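Long-range contact in Alpha/beta hydrolase (Pseudomonas aeruginosa PAO1, PDB 4R1D), which binds calcium and is probably a lipase effector of the H2 type VI secretion system, seen in complex with its inhibitor Tli4: residues S425-D435 with V513-G523. Residues are numbered along the deposited sequence; the frame is centred on the assembly and turned at random.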
# COMPACT_ATOMS: atom_id res chain seq x y z
N SER A 425 -15.01 9.00 -21.15
CA SER A 425 -16.21 9.67 -21.64
C SER A 425 -17.52 9.07 -21.11
O SER A 425 -18.58 9.70 -21.19
CB SER A 425 -16.23 9.69 -23.18
OG SER A 425 -16.27 8.37 -23.70
N GLU A 426 -17.46 7.86 -20.57
CA GLU A 426 -18.65 7.26 -19.97
C GLU A 426 -18.39 7.02 -18.48
O GLU A 426 -18.30 5.88 -18.02
CB GLU A 426 -19.01 5.95 -20.68
CG GLU A 426 -19.08 6.09 -22.21
CD GLU A 426 -20.22 7.00 -22.67
OE1 GLU A 426 -21.18 7.20 -21.91
OE2 GLU A 426 -20.17 7.49 -23.81
N THR A 427 -18.26 8.11 -17.73
CA THR A 427 -17.92 8.04 -16.32
C THR A 427 -19.13 8.37 -15.46
O THR A 427 -19.77 9.41 -15.64
CB THR A 427 -16.76 9.00 -15.98
OG1 THR A 427 -15.55 8.54 -16.59
CG2 THR A 427 -16.56 9.06 -14.48
N TYR A 428 -19.43 7.47 -14.53
CA TYR A 428 -20.52 7.66 -13.57
C TYR A 428 -19.91 7.69 -12.18
O TYR A 428 -19.42 6.67 -11.68
CB TYR A 428 -21.54 6.52 -13.69
CG TYR A 428 -22.25 6.51 -15.03
CD1 TYR A 428 -21.60 6.11 -16.20
CD2 TYR A 428 -23.57 6.94 -15.12
CE1 TYR A 428 -22.27 6.14 -17.43
CE2 TYR A 428 -24.24 6.96 -16.33
CZ TYR A 428 -23.59 6.58 -17.48
OH TYR A 428 -24.29 6.61 -18.66
N ALA A 429 -19.89 8.86 -11.57
CA ALA A 429 -19.18 9.03 -10.31
C ALA A 429 -20.15 9.27 -9.16
O ALA A 429 -21.19 9.90 -9.35
CB ALA A 429 -18.21 10.20 -10.43
N HIS A 430 -19.83 8.77 -7.97
CA HIS A 430 -20.58 9.14 -6.77
C HIS A 430 -19.59 9.45 -5.64
O HIS A 430 -18.47 8.95 -5.62
CB HIS A 430 -21.59 8.05 -6.36
CG HIS A 430 -20.96 6.75 -5.98
ND1 HIS A 430 -20.70 5.75 -6.89
CD2 HIS A 430 -20.50 6.30 -4.78
CE1 HIS A 430 -20.12 4.73 -6.27
NE2 HIS A 430 -19.98 5.04 -5.00
N TYR A 431 -19.99 10.30 -4.71
CA TYR A 431 -19.09 10.69 -3.64
C TYR A 431 -19.88 11.19 -2.43
O TYR A 431 -21.06 11.52 -2.55
CB TYR A 431 -18.11 11.75 -4.13
CG TYR A 431 -18.77 13.03 -4.62
CD1 TYR A 431 -19.45 13.06 -5.83
CD2 TYR A 431 -18.71 14.20 -3.86
CE1 TYR A 431 -20.07 14.23 -6.28
CE2 TYR A 431 -19.31 15.36 -4.30
CZ TYR A 431 -19.98 15.37 -5.50
OH TYR A 431 -20.59 16.54 -5.94
N GLY A 432 -19.23 11.21 -1.28
CA GLY A 432 -19.84 11.67 -0.03
C GLY A 432 -19.53 13.13 0.21
O GLY A 432 -18.36 13.53 0.27
N ALA A 433 -20.58 13.93 0.33
CA ALA A 433 -20.44 15.36 0.53
C ALA A 433 -21.32 15.75 1.70
O ALA A 433 -22.49 16.09 1.52
CB ALA A 433 -20.86 16.10 -0.71
N ASP A 434 -20.77 15.70 2.90
CA ASP A 434 -21.58 15.90 4.09
C ASP A 434 -20.85 16.78 5.07
O ASP A 434 -19.69 16.53 5.42
CB ASP A 434 -21.90 14.56 4.74
CG ASP A 434 -23.08 14.65 5.69
OD1 ASP A 434 -22.91 15.21 6.79
OD2 ASP A 434 -24.17 14.16 5.35
N ASP A 435 -21.53 17.83 5.51
CA ASP A 435 -20.91 18.79 6.42
C ASP A 435 -20.79 18.29 7.85
O ASP A 435 -20.18 18.96 8.69
CB ASP A 435 -21.63 20.13 6.35
CG ASP A 435 -21.19 20.96 5.16
OD1 ASP A 435 -19.97 21.08 4.94
OD2 ASP A 435 -22.06 21.49 4.44
N VAL A 513 -18.08 15.20 -16.07
CA VAL A 513 -18.36 13.78 -16.26
C VAL A 513 -19.84 13.57 -16.56
O VAL A 513 -20.68 14.43 -16.26
CB VAL A 513 -17.94 12.90 -15.05
CG1 VAL A 513 -16.42 12.82 -14.95
CG2 VAL A 513 -18.54 13.43 -13.76
N LYS A 514 -20.15 12.44 -17.18
CA LYS A 514 -21.50 12.18 -17.66
C LYS A 514 -22.54 12.16 -16.53
O LYS A 514 -23.63 12.70 -16.67
CB LYS A 514 -21.55 10.88 -18.46
CG LYS A 514 -22.95 10.50 -18.93
CD LYS A 514 -22.89 9.41 -20.01
CE LYS A 514 -22.77 10.00 -21.41
NZ LYS A 514 -23.06 8.98 -22.49
N ALA A 515 -22.19 11.51 -15.42
CA ALA A 515 -23.08 11.47 -14.27
C ALA A 515 -22.29 11.61 -12.97
O ALA A 515 -21.20 11.05 -12.83
CB ALA A 515 -23.91 10.18 -14.26
N SER A 516 -22.84 12.36 -12.02
CA SER A 516 -22.18 12.59 -10.73
C SER A 516 -23.24 12.63 -9.62
O SER A 516 -24.16 13.46 -9.65
CB SER A 516 -21.36 13.89 -10.76
OG SER A 516 -20.74 14.16 -9.51
N PHE A 517 -23.11 11.71 -8.66
CA PHE A 517 -24.06 11.62 -7.55
C PHE A 517 -23.46 12.16 -6.27
O PHE A 517 -22.48 11.62 -5.73
CB PHE A 517 -24.53 10.17 -7.36
CG PHE A 517 -25.24 9.62 -8.56
CD1 PHE A 517 -24.52 9.17 -9.67
CD2 PHE A 517 -26.62 9.55 -8.60
CE1 PHE A 517 -25.15 8.68 -10.77
CE2 PHE A 517 -27.27 9.06 -9.70
CZ PHE A 517 -26.54 8.61 -10.80
N ARG A 518 -24.05 13.25 -5.79
CA ARG A 518 -23.55 13.97 -4.64
C ARG A 518 -24.33 13.50 -3.40
O ARG A 518 -25.45 13.93 -3.15
CB ARG A 518 -23.72 15.46 -4.88
CG ARG A 518 -23.17 16.43 -3.83
CD ARG A 518 -23.37 17.84 -4.39
NE ARG A 518 -22.93 18.94 -3.53
CZ ARG A 518 -21.70 19.45 -3.51
NH1 ARG A 518 -20.74 18.94 -4.28
NH2 ARG A 518 -21.42 20.47 -2.70
N HIS A 519 -23.73 12.58 -2.65
CA HIS A 519 -24.46 11.93 -1.56
C HIS A 519 -24.21 12.62 -0.21
O HIS A 519 -23.09 12.98 0.12
CB HIS A 519 -24.11 10.43 -1.48
CG HIS A 519 -24.57 9.64 -2.66
ND1 HIS A 519 -23.83 8.62 -3.22
CD2 HIS A 519 -25.71 9.72 -3.39
CE1 HIS A 519 -24.49 8.11 -4.24
NE2 HIS A 519 -25.63 8.77 -4.37
N GLY A 520 -25.27 12.78 0.57
CA GLY A 520 -25.12 13.40 1.87
C GLY A 520 -25.75 14.77 1.96
O GLY A 520 -26.50 15.18 1.07
N SER A 521 -25.43 15.48 3.03
CA SER A 521 -26.12 16.72 3.37
C SER A 521 -26.00 17.82 2.31
O SER A 521 -26.88 18.68 2.20
CB SER A 521 -25.61 17.24 4.72
OG SER A 521 -24.34 17.85 4.57
N LYS A 522 -24.91 17.81 1.54
CA LYS A 522 -24.70 18.84 0.52
C LYS A 522 -25.30 18.51 -0.84
O LYS A 522 -25.20 19.28 -1.78
CB LYS A 522 -23.20 19.16 0.39
CG LYS A 522 -22.53 19.49 1.72
CD LYS A 522 -21.05 19.79 1.56
CE LYS A 522 -20.78 21.12 0.86
NZ LYS A 522 -21.33 22.28 1.65
N GLY A 523 -25.92 17.33 -0.94
CA GLY A 523 -26.60 16.94 -2.15
C GLY A 523 -28.11 17.09 -2.00
O GLY A 523 -28.58 17.59 -0.98
O HOH W 1 -22.53 7.94 -25.51
O HOH W 2 -17.87 11.17 -18.52
O HOH W 3 -24.59 20.55 4.39
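With CG of Tyr431 set between its backbone N and carbonyl carbon (chi1 60°) and the chain of Arg518 extended from CG to NE, the phenol ring crosses the arginine. CA of Arg518 lies over one ring face, a CH-pi contact 4.2 Å from the centroid of the Tyr431 ring. Ring and guanidinium planes stand 73° apart, and Arg518 NH1 donates in the guanidinium plane to Tyr431 OH at 2.9 Å. Its NE donates to Lys522 O, and Gln506 OE1 meets NH1, while CB of Ala433 lies over one face of the guanidinium. Glu182 OE2 is hydrogen-bonded to both Tyr431 OH and Ser516 OG.

Strands 427-432 and 515-519 run parallel, their axes at 11°. Backbone bonds alternate from Ala515 N to Thr427 O through to Ala433 N, which meets His519 O at 2.7 Å. Past the strands, the type I turn Gly520-Gly523 continues the pairing: Lys522 N bonds Ala433 O at 3.0 Å, and OD2 of Asp434 takes Ser521 N from above its carboxylate plane, while Ser436 OG bonds OD1. Salt bridges close both ends, Lys514 NZ to Glu426 OE1 at 2.7 Å and Lys522 NZ to Asp435 OD2 at 3.0 Å; Ser494 OG bonds both Asp435 OD1 and Lys522 NZ.

Strand 515-519 is one of the two outermost strands of the parallel sheet in this chain, as expected of an alpha/beta-hydrolase core, and 427-432 bonds strand 274-280 along its other edge. Tyr428, His430 and His519 pack on helix 542-556, whereas Arg518 and Ser516 face the short helices 502-505 and 507-510.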